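Local structure of ADP-ribosylation factor guanine nucleotide-exchange factor SEC7 (Saccharomyces cerevisiae, 4OIY) at residues A[16-27]-A[51-62]; A[140-149]-A[182-191]. The protein activates the small GTPase ARF1 at the trans-Golgi network as a guanine nucleotide-exchange factor, here represented by its Sec7 domain. One frame throughout, in Å; residues are numbered along the deposited sequence.

In the fold
Both contacts lie in the all-helical Sec7 domain, on opposite sides of the chain's centre; their own centres are about 28 Å apart and they share no helix. Contact 1 sets helix 11-21 and the start of helix 23-32 against the turn and helix that follow helix 41-50; contact 2 lays the end of helix 130-148 against helix 176-188 and the C-terminal tail. Each is partly buried, with an apolar interior and a polar margin. In contact 1 the interior centres on two aromatic rings and an asparagine fastens an interhelical turn; in contact 2 it is largely aliphatic, an asparagine grips the terminal residue, and a histidine bonds the end of helix 176-188 and packs against Glu190.

Contact 1: residues A[16-27]-A[51-62]; sequences IAIFNNKPKKAI and TEGLDMAAVGDY
Phe19 of helix 11-21 meets Leu54, Val59 and Tyr62 with successive atoms of its ring. A first torsion of 178° turns CG away from the backbone N and carries the ring toward helix 56-64. Beyond CB and CG, its CD1 meets Leu54 CD2 at 4.0 Å; CE1 lies 3.7 Å from Val59 CG2, with Ala58 CB somewhat farther off; CE2 and CZ turn to Tyr62. The two rings form a T-shaped pair, the edge of Phe19 toward the face of Tyr62, with planes at 85°. Pro23 slides past the tyrosine, its CB 3.4 Å from Tyr62 CD1, while its CG covers one face of Phe19 near the rim. At the far end of the tyrosine, Ile27 CG1 approaches OH. Ile16 closes the other end of the contact: CD1 reaches tip to tip toward Thr51 CG2 (3.6 Å), and CG2 rests on Leu54 CD2.

Asn20 carries the polar part. Its OD1 accepts from Asp55 N at 2.8 Å in a nearly straight bond, the donor standing 39° out of the carbonyl plane, and ND2 gives a weak bond to Gly53 O at 3.4 Å. An alanine here would lose both bonds and is likely to leave the turn 53-55 less firmly held, with Asp55 N deprived of its acceptor. Asp55 in turn is the N-cap of helix 56-64, its OD1 accepting from Ala58 N at 3.0 Å through the anti lone pair. Helix 41-50 also joins the apolar layer, through Leu48 against Phe19. The chemistry is thus divided: aromatic and aliphatic packing joins the helices, while one amide ties down the turn and the Asp55 carboxylate caps the helix that follows.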
loop_
_atom_site.group_PDB
_atom_site.type_symbol
_atom_site.label_atom_id
_atom_site.label_comp_id
_atom_site.label_asym_id
_atom_site.label_seq_id
_atom_site.Cartn_x
_atom_site.Cartn_y
_atom_site.Cartn_z
ATOM N N ILE A 16 -10.540 -11.574 -14.853
ATOM C CA ILE A 16 -9.653 -11.570 -13.689
ATOM C C ILE A 16 -8.466 -12.503 -13.943
ATOM O O ILE A 16 -7.327 -12.185 -13.591
ATOM C CB ILE A 16 -10.425 -11.957 -12.406
ATOM C CG1 ILE A 16 -11.349 -10.799 -12.009
ATOM C CG2 ILE A 16 -9.473 -12.310 -11.263
ATOM C CD1 ILE A 16 -12.347 -11.133 -10.922
ATOM N N ALA A 17 -8.724 -13.641 -14.572
ATOM C CA ALA A 17 -7.641 -14.557 -14.935
ATOM C C ALA A 17 -6.670 -13.902 -15.915
ATOM O O ALA A 17 -5.449 -14.047 -15.772
ATOM C CB ALA A 17 -8.201 -15.850 -15.518
ATOM N N ILE A 18 -7.204 -13.171 -16.890
ATOM C CA ILE A 18 -6.359 -12.447 -17.846
ATOM C C ILE A 18 -5.526 -11.416 -17.090
ATOM O O ILE A 18 -4.324 -11.295 -17.326
ATOM C CB ILE A 18 -7.192 -11.770 -18.957
ATOM C CG1 ILE A 18 -7.891 -12.827 -19.815
ATOM C CG2 ILE A 18 -6.311 -10.894 -19.840
ATOM C CD1 ILE A 18 -8.978 -12.264 -20.700
ATOM N N PHE A 19 -6.151 -10.697 -16.163
ATOM C CA PHE A 19 -5.428 -9.680 -15.387
ATOM C C PHE A 19 -4.288 -10.300 -14.595
ATOM O O PHE A 19 -3.184 -9.774 -14.566
ATOM C CB PHE A 19 -6.356 -8.936 -14.423
ATOM C CG PHE A 19 -5.640 -7.922 -13.573
ATOM C CD1 PHE A 19 -5.077 -8.274 -12.355
ATOM C CD2 PHE A 19 -5.491 -6.624 -14.021
ATOM C CE1 PHE A 19 -4.394 -7.335 -11.595
ATOM C CE2 PHE A 19 -4.817 -5.683 -13.266
ATOM C CZ PHE A 19 -4.263 -6.037 -12.053
ATOM N N ASN A 20 -4.565 -11.408 -13.922
ATOM C CA ASN A 20 -3.566 -12.026 -13.063
ATOM C C ASN A 20 -2.393 -12.575 -13.868
ATOM O O ASN A 20 -1.283 -12.672 -13.352
ATOM C CB ASN A 20 -4.190 -13.121 -12.193
ATOM C CG ASN A 20 -5.064 -12.565 -11.082
ATOM O OD1 ASN A 20 -4.897 -11.430 -10.643
ATOM N ND2 ASN A 20 -6.002 -13.377 -10.610
ATOM N N ASN A 21 -2.644 -12.920 -15.125
ATOM C CA ASN A 21 -1.595 -13.371 -16.029
ATOM C C ASN A 21 -0.785 -12.196 -16.587
ATOM O O ASN A 21 0.444 -12.258 -16.660
ATOM C CB ASN A 21 -2.206 -14.180 -17.171
ATOM C CG ASN A 21 -1.169 -14.667 -18.161
ATOM O OD1 ASN A 21 -0.371 -15.562 -17.862
ATOM N ND2 ASN A 21 -1.172 -14.078 -19.351
ATOM N N LYS A 22 -1.476 -11.142 -17.010
ATOM C CA LYS A 22 -0.805 -9.967 -17.552
ATOM C C LYS A 22 -1.713 -8.761 -17.411
ATOM O O LYS A 22 -2.570 -8.538 -18.256
ATOM C CB LYS A 22 -0.411 -10.163 -19.019
ATOM C CG LYS A 22 0.407 -8.992 -19.555
ATOM C CD LYS A 22 1.359 -9.359 -20.679
ATOM C CE LYS A 22 2.500 -10.244 -20.213
ATOM N NZ LYS A 22 3.129 -9.910 -18.913
ATOM N N PRO A 23 -1.521 -7.982 -16.341
ATOM C CA PRO A 23 -2.405 -6.859 -16.041
ATOM C C PRO A 23 -2.707 -5.917 -17.206
ATOM O O PRO A 23 -3.870 -5.597 -17.437
ATOM C CB PRO A 23 -1.652 -6.142 -14.917
ATOM C CG PRO A 23 -1.062 -7.275 -14.161
ATOM C CD PRO A 23 -0.599 -8.240 -15.217
ATOM N N LYS A 24 -1.687 -5.486 -17.940
ATOM C CA LYS A 24 -1.910 -4.517 -19.022
ATOM C C LYS A 24 -2.806 -5.078 -20.134
ATOM O O LYS A 24 -3.554 -4.335 -20.765
ATOM C CB LYS A 24 -0.585 -4.004 -19.591
ATOM C CG LYS A 24 0.233 -5.026 -20.360
ATOM C CD LYS A 24 1.346 -4.368 -21.166
ATOM C CE LYS A 24 1.628 -5.153 -22.436
ATOM N NZ LYS A 24 2.883 -4.731 -23.117
ATOM N N LYS A 25 -2.742 -6.389 -20.353
ATOM C CA LYS A 25 -3.573 -7.062 -21.353
ATOM C C LYS A 25 -5.056 -7.085 -20.968
ATOM O O LYS A 25 -5.924 -7.161 -21.839
ATOM C CB LYS A 25 -3.059 -8.493 -21.572
ATOM C CG LYS A 25 -3.793 -9.301 -22.631
ATOM C CD LYS A 25 -2.977 -10.523 -23.044
ATOM C CE LYS A 25 -3.846 -11.609 -23.657
ATOM N NZ LYS A 25 -4.571 -12.408 -22.626
ATOM N N ALA A 26 -5.350 -7.028 -19.669
ATOM C CA ALA A 26 -6.731 -7.108 -19.198
ATOM C C ALA A 26 -7.495 -5.804 -19.390
ATOM O O ALA A 26 -8.720 -5.824 -19.507
ATOM C CB ALA A 26 -6.784 -7.531 -17.733
ATOM N N ILE A 27 -6.783 -4.675 -19.394
ATOM C CA ILE A 27 -7.450 -3.372 -19.420
ATOM C C ILE A 27 -8.291 -3.240 -20.692
ATOM O O ILE A 27 -9.498 -3.036 -20.588
ATOM C CB ILE A 27 -6.473 -2.179 -19.244
ATOM C CG1 ILE A 27 -5.695 -2.286 -17.923
ATOM C CG2 ILE A 27 -7.217 -0.847 -19.313
ATOM C CD1 ILE A 27 -6.547 -2.377 -16.676
ATOM N N THR A 51 -12.731 -5.007 -7.018
ATOM C CA THR A 51 -12.849 -6.351 -7.584
ATOM C C THR A 51 -12.162 -7.408 -6.728
ATOM O O THR A 51 -10.965 -7.327 -6.486
ATOM C CB THR A 51 -12.240 -6.391 -9.000
ATOM O OG1 THR A 51 -12.840 -5.380 -9.816
ATOM C CG2 THR A 51 -12.443 -7.757 -9.652
ATOM N N GLU A 52 -12.917 -8.420 -6.302
ATOM C CA GLU A 52 -12.369 -9.516 -5.515
ATOM C C GLU A 52 -11.676 -10.509 -6.431
ATOM O O GLU A 52 -12.080 -10.675 -7.567
ATOM C CB GLU A 52 -13.474 -10.225 -4.725
ATOM C CG GLU A 52 -14.059 -9.355 -3.626
ATOM C CD GLU A 52 -15.137 -10.040 -2.804
ATOM O OE1 GLU A 52 -15.668 -9.371 -1.891
ATOM O OE2 GLU A 52 -15.456 -11.229 -3.054
ATOM N N GLY A 53 -10.635 -11.169 -5.931
ATOM C CA GLY A 53 -9.993 -12.241 -6.671
ATOM C C GLY A 53 -8.764 -11.840 -7.457
ATOM O O GLY A 53 -8.186 -12.675 -8.149
ATOM N N LEU A 54 -8.362 -10.570 -7.368
ATOM C CA LEU A 54 -7.136 -10.137 -8.023
ATOM C C LEU A 54 -5.948 -10.592 -7.191
ATOM O O LEU A 54 -5.993 -10.555 -5.958
ATOM C CB LEU A 54 -7.102 -8.622 -8.221
ATOM C CG LEU A 54 -8.254 -8.003 -9.014
ATOM C CD1 LEU A 54 -8.005 -6.524 -9.255
ATOM C CD2 LEU A 54 -8.493 -8.709 -10.336
ATOM N N ASP A 55 -4.904 -11.050 -7.870
ATOM C CA ASP A 55 -3.690 -11.478 -7.197
ATOM C C ASP A 55 -2.962 -10.234 -6.685
ATOM O O ASP A 55 -2.652 -9.337 -7.454
ATOM C CB ASP A 55 -2.821 -12.277 -8.158
ATOM C CG ASP A 55 -1.604 -12.836 -7.498
ATOM O OD1 ASP A 55 -0.637 -12.072 -7.338
ATOM O OD2 ASP A 55 -1.608 -14.037 -7.145
ATOM N N MET A 56 -2.703 -10.180 -5.382
ATOM C CA MET A 56 -2.121 -8.976 -4.792
ATOM C C MET A 56 -0.728 -8.680 -5.305
ATOM O O MET A 56 -0.329 -7.521 -5.357
ATOM C CB MET A 56 -2.114 -9.078 -3.278
ATOM C CG MET A 56 -3.519 -9.008 -2.721
ATOM S SD MET A 56 -3.494 -8.391 -1.051
ATOM C CE MET A 56 -2.805 -9.813 -0.233
ATOM N N ALA A 57 0.009 -9.720 -5.673
ATOM C CA ALA A 57 1.330 -9.523 -6.255
ATOM C C ALA A 57 1.229 -8.986 -7.675
ATOM O O ALA A 57 2.000 -8.114 -8.063
ATOM C CB ALA A 57 2.138 -10.807 -6.223
ATOM N N ALA A 58 0.265 -9.487 -8.447
ATOM C CA ALA A 58 0.042 -8.957 -9.780
ATOM C C ALA A 58 -0.377 -7.486 -9.706
ATOM O O ALA A 58 0.105 -6.659 -10.482
ATOM C CB ALA A 58 -1.006 -9.782 -10.520
ATOM N N VAL A 59 -1.252 -7.151 -8.761
ATOM C CA VAL A 59 -1.690 -5.761 -8.586
ATOM C C VAL A 59 -0.502 -4.877 -8.202
ATOM O O VAL A 59 -0.310 -3.806 -8.770
ATOM C CB VAL A 59 -2.824 -5.650 -7.532
ATOM C CG1 VAL A 59 -3.124 -4.192 -7.203
ATOM C CG2 VAL A 59 -4.082 -6.359 -8.019
ATOM N N GLY A 60 0.292 -5.318 -7.233
ATOM C CA GLY A 60 1.417 -4.515 -6.774
ATOM C C GLY A 60 2.432 -4.286 -7.876
ATOM O O GLY A 60 2.965 -3.187 -8.032
ATOM N N ASP A 61 2.713 -5.328 -8.645
ATOM C CA ASP A 61 3.671 -5.207 -9.738
ATOM C C ASP A 61 3.144 -4.260 -10.819
ATOM O O ASP A 61 3.907 -3.479 -11.378
ATOM C CB ASP A 61 4.004 -6.589 -10.301
ATOM C CG ASP A 61 4.996 -7.365 -9.429
ATOM O OD1 ASP A 61 5.311 -6.945 -8.303
ATOM O OD2 ASP A 61 5.492 -8.407 -9.894
ATOM N N TYR A 62 1.842 -4.303 -11.081
ATOM C CA TYR A 62 1.205 -3.429 -12.062
ATOM C C TYR A 62 1.277 -1.969 -11.608
ATOM O O TYR A 62 1.656 -1.094 -12.377
ATOM C CB TYR A 62 -0.243 -3.876 -12.258
ATOM C CG TYR A 62 -1.071 -3.059 -13.225
ATOM C CD1 TYR A 62 -0.680 -2.889 -14.543
ATOM C CD2 TYR A 62 -2.279 -2.501 -12.826
ATOM C CE1 TYR A 62 -1.464 -2.177 -15.431
ATOM C CE2 TYR A 62 -3.066 -1.782 -13.706
ATOM C CZ TYR A 62 -2.645 -1.617 -15.004
ATOM O OH TYR A 62 -3.434 -0.912 -15.882
#

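Contact 2: residues A[140-149]-A[182-191]; sequences LIMLNTDLHS and LFNEIANNEI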
loop_
_atom_site.group_PDB
_atom_site.type_symbol
_atom_site.label_atom_id
_atom_site.label_comp_id
_atom_site.label_asym_id
_atom_site.label_seq_id
_atom_site.Cartn_x
_atom_site.Cartn_y
_atom_site.Cartn_z
ATOM N N LEU A 140 8.058 1.584 10.590
ATOM C CA LEU A 140 6.921 0.777 11.000
ATOM C C LEU A 140 6.890 -0.544 10.249
ATOM O O LEU A 140 6.569 -1.570 10.836
ATOM C CB LEU A 140 5.607 1.534 10.800
ATOM C CG LEU A 140 5.393 2.715 11.753
ATOM C CD1 LEU A 140 4.259 3.607 11.286
ATOM C CD2 LEU A 140 5.154 2.219 13.172
ATOM N N ILE A 141 7.222 -0.529 8.959
ATOM C CA ILE A 141 7.294 -1.774 8.185
ATOM C C ILE A 141 8.377 -2.688 8.755
ATOM O O ILE A 141 8.173 -3.900 8.907
ATOM C CB ILE A 141 7.560 -1.495 6.690
ATOM C CG1 ILE A 141 6.313 -0.886 6.038
ATOM C CG2 ILE A 141 7.950 -2.780 5.956
ATOM C CD1 ILE A 141 6.573 -0.251 4.695
ATOM N N MET A 142 9.523 -2.113 9.093
ATOM C CA MET A 142 10.625 -2.902 9.664
ATOM C C MET A 142 10.261 -3.472 11.030
ATOM O O MET A 142 10.583 -4.611 11.339
ATOM C CB MET A 142 11.890 -2.062 9.789
ATOM C CG MET A 142 13.046 -2.837 10.389
ATOM S SD MET A 142 14.606 -1.965 10.292
ATOM C CE MET A 142 14.374 -0.504 11.272
ATOM N N LEU A 143 9.594 -2.665 11.849
ATOM C CA LEU A 143 9.161 -3.108 13.169
ATOM C C LEU A 143 8.204 -4.271 13.009
ATOM O O LEU A 143 8.310 -5.274 13.714
ATOM C CB LEU A 143 8.468 -1.963 13.916
ATOM C CG LEU A 143 7.846 -2.349 15.258
ATOM C CD1 LEU A 143 8.899 -2.775 16.269
ATOM C CD2 LEU A 143 7.012 -1.211 15.806
ATOM N N ASN A 144 7.276 -4.134 12.067
ATOM C CA ASN A 144 6.273 -5.165 11.815
ATOM C C ASN A 144 6.927 -6.491 11.459
ATOM O O ASN A 144 6.558 -7.535 11.989
ATOM C CB ASN A 144 5.350 -4.736 10.672
ATOM C CG ASN A 144 4.196 -5.690 10.481
ATOM O OD1 ASN A 144 3.362 -5.853 11.372
ATOM N ND2 ASN A 144 4.137 -6.328 9.320
ATOM N N THR A 145 7.906 -6.428 10.565
ATOM C CA THR A 145 8.678 -7.606 10.179
ATOM C C THR A 145 9.417 -8.202 11.377
ATOM O O THR A 145 9.310 -9.401 11.638
ATOM C CB THR A 145 9.679 -7.252 9.067
ATOM O OG1 THR A 145 8.962 -6.881 7.881
ATOM C CG2 THR A 145 10.579 -8.430 8.742
ATOM N N ASP A 146 10.144 -7.374 12.121
ATOM C CA ASP A 146 10.979 -7.888 13.213
ATOM C C ASP A 146 10.161 -8.431 14.377
ATOM O O ASP A 146 10.620 -9.321 15.078
ATOM C CB ASP A 146 11.985 -6.841 13.703
ATOM C CG ASP A 146 13.103 -6.582 12.698
ATOM O OD1 ASP A 146 13.117 -7.222 11.618
ATOM O OD2 ASP A 146 13.967 -5.732 12.996
ATOM N N LEU A 147 8.952 -7.916 14.587
ATOM C CA LEU A 147 8.107 -8.443 15.653
ATOM C C LEU A 147 7.386 -9.728 15.249
ATOM O O LEU A 147 7.208 -10.618 16.088
ATOM C CB LEU A 147 7.092 -7.398 16.127
ATOM C CG LEU A 147 7.669 -6.226 16.924
ATOM C CD1 LEU A 147 6.540 -5.340 17.419
ATOM C CD2 LEU A 147 8.516 -6.699 18.098
ATOM N N HIS A 148 6.987 -9.838 13.981
ATOM C CA HIS A 148 6.060 -10.891 13.552
ATOM C C HIS A 148 6.571 -11.897 12.516
ATOM O O HIS A 148 6.055 -13.015 12.456
ATOM C CB HIS A 148 4.782 -10.246 13.013
ATOM C CG HIS A 148 4.008 -9.502 14.052
ATOM N ND1 HIS A 148 3.902 -8.127 14.067
ATOM C CD2 HIS A 148 3.319 -9.946 15.128
ATOM C CE1 HIS A 148 3.178 -7.759 15.107
ATOM N NE2 HIS A 148 2.811 -8.843 15.767
ATOM N N SER A 149 7.550 -11.516 11.699
ATOM C CA SER A 149 7.923 -12.315 10.522
ATOM C C SER A 149 9.345 -12.857 10.547
ATOM O O SER A 149 9.585 -13.996 10.123
ATOM C CB SER A 149 7.766 -11.478 9.251
ATOM O OG SER A 149 6.442 -11.024 9.096
ATOM N N LEU A 182 2.366 3.791 18.712
ATOM C CA LEU A 182 2.455 3.129 17.414
ATOM C C LEU A 182 3.118 1.755 17.524
ATOM O O LEU A 182 2.673 0.801 16.885
ATOM C CB LEU A 182 3.215 3.996 16.407
ATOM C CG LEU A 182 2.641 5.384 16.102
ATOM C CD1 LEU A 182 3.492 6.077 15.050
ATOM C CD2 LEU A 182 1.195 5.283 15.659
ATOM N N PHE A 183 4.181 1.670 18.319
ATOM C CA PHE A 183 4.849 0.401 18.584
ATOM C C PHE A 183 3.845 -0.652 19.053
ATOM O O PHE A 183 3.791 -1.768 18.522
ATOM C CB PHE A 183 5.936 0.596 19.640
ATOM C CG PHE A 183 6.672 -0.662 19.993
ATOM C CD1 PHE A 183 6.164 -1.530 20.944
ATOM C CD2 PHE A 183 7.888 -0.956 19.398
ATOM C CE1 PHE A 183 6.846 -2.691 21.273
ATOM C CE2 PHE A 183 8.583 -2.104 19.739
ATOM C CZ PHE A 183 8.054 -2.975 20.671
ATOM N N ASN A 184 3.027 -0.284 20.031
ATOM C CA ASN A 184 2.040 -1.217 20.572
ATOM C C ASN A 184 0.957 -1.596 19.563
ATOM O O ASN A 184 0.515 -2.744 19.531
ATOM C CB ASN A 184 1.426 -0.660 21.862
ATOM C CG ASN A 184 2.416 -0.634 23.011
ATOM O OD1 ASN A 184 3.402 -1.367 23.012
ATOM N ND2 ASN A 184 2.152 0.212 23.998
ATOM N N GLU A 185 0.552 -0.649 18.718
ATOM C CA GLU A 185 -0.400 -0.950 17.653
ATOM C C GLU A 185 0.138 -2.048 16.740
ATOM O O GLU A 185 -0.578 -3.000 16.415
ATOM C CB GLU A 185 -0.733 0.300 16.837
ATOM C CG GLU A 185 -1.583 1.304 17.604
ATOM C CD GLU A 185 -2.134 2.409 16.727
ATOM O OE1 GLU A 185 -2.530 2.128 15.585
ATOM O OE2 GLU A 185 -2.194 3.571 17.190
ATOM N N ILE A 186 1.404 -1.927 16.350
ATOM C CA ILE A 186 2.037 -2.936 15.505
ATOM C C ILE A 186 2.187 -4.243 16.270
ATOM O O ILE A 186 1.859 -5.302 15.742
ATOM C CB ILE A 186 3.415 -2.469 14.988
ATOM C CG1 ILE A 186 3.256 -1.285 14.025
ATOM C CG2 ILE A 186 4.168 -3.624 14.321
ATOM C CD1 ILE A 186 2.733 -1.646 12.653
ATOM N N ALA A 187 2.695 -4.166 17.498
ATOM C CA ALA A 187 2.925 -5.367 18.312
ATOM C C ALA A 187 1.651 -6.188 18.505
ATOM O O ALA A 187 1.697 -7.419 18.494
ATOM C CB ALA A 187 3.518 -4.994 19.664
ATOM N N ASN A 188 0.518 -5.512 18.672
ATOM C CA ASN A 188 -0.733 -6.199 18.996
ATOM C C ASN A 188 -1.498 -6.709 17.781
ATOM O O ASN A 188 -2.316 -7.624 17.910
ATOM C CB ASN A 188 -1.633 -5.284 19.826
ATOM C CG ASN A 188 -1.087 -5.034 21.218
ATOM O OD1 ASN A 188 -0.257 -5.793 21.721
ATOM N ND2 ASN A 188 -1.566 -3.976 21.858
ATOM N N ASN A 189 -1.260 -6.107 16.616
ATOM C CA ASN A 189 -1.910 -6.526 15.374
ATOM C C ASN A 189 -0.983 -6.364 14.164
ATOM O O ASN A 189 -0.816 -5.263 13.633
ATOM C CB ASN A 189 -3.219 -5.755 15.162
ATOM C CG ASN A 189 -4.293 -6.126 16.180
ATOM O OD1 ASN A 189 -4.854 -7.225 16.137
ATOM N ND2 ASN A 189 -4.574 -5.220 17.108
ATOM N N GLU A 190 -0.379 -7.479 13.755
ATOM C CA GLU A 190 0.522 -7.540 12.605
ATOM C C GLU A 190 -0.121 -6.983 11.344
ATOM O O GLU A 190 -1.289 -7.254 11.078
ATOM C CB GLU A 190 0.905 -9.000 12.350
ATOM C CG GLU A 190 1.806 -9.231 11.145
ATOM C CD GLU A 190 2.137 -10.697 10.919
ATOM O OE1 GLU A 190 1.592 -11.559 11.638
ATOM O OE2 GLU A 190 2.952 -10.985 10.021
ATOM N N ILE A 191 0.647 -6.220 10.568
ATOM C CA ILE A 191 0.226 -5.822 9.229
ATOM C C ILE A 191 0.549 -6.952 8.254
ATOM O O ILE A 191 1.664 -7.480 8.237
ATOM C CB ILE A 191 0.917 -4.522 8.776
ATOM C CG1 ILE A 191 0.509 -3.373 9.707
ATOM C CG2 ILE A 191 0.566 -4.210 7.322
ATOM C CD1 ILE A 191 1.186 -2.055 9.412
ATOM O OXT ILE A 191 -0.298 -7.374 7.464
#
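Apolar packing centres on Ile186, which sits as a knob in a hole formed by Leu140, Leu143, Asn144 and Leu147. Its CG2 lies 3.6 Å from Asn144 CA, while CG1 faces Leu140 CD2 and CB faces Leu143 CD2. Beside it Leu143 and Phe183 cross at about a right angle, with Leu143 CD1 3.5 Å from Phe183 CE2. Extending the apolar strip, Leu147 CD1 lies 3.7 Å from Ala187 CA. Val89 of helix 88-96 also touches Ile186, and Phe161 of helix 158-164 touches both Leu140 and Leu143.

Hydrogen bonds take over toward the C-terminus. With chi1 at -173°, CG of Asn144 stands opposite its own backbone N, and the amide reaches the tail: OD1 accepts from Ile191 N at 2.9 Å and ND2 donates to Ile191 O at 2.9 Å. The buried amide is therefore gripped through both its oxygen and its nitrogen, which fixes its rotation. OXT of the same terminal carboxylate bonds to Gln97. His148 NE2 donates to Ala187 O at 3.3 Å, the acceptor lying close to the imidazole plane although the donor stands well above the carbonyl plane.

A CH-pi contact completes the set. Glu190 CB lies over the centre of the His148 ring, 3.5 Å from its centroid and 10° off the ring normal, and Leu147 CB lies over the rim of the opposite face. The glutamate carboxylate continues past the ring, its plane nearly parallel to the imidazole's, and Glu190 CD comes 3.4 Å from His148 CB.

Two helices running in roughly the same direction, crossing at -43° with Ile186 as a knob between four residues of the facing helix, join here within the all-alpha Sec7 fold, and the tail after helix 176-188 passes across helix 130-148 at Asn144.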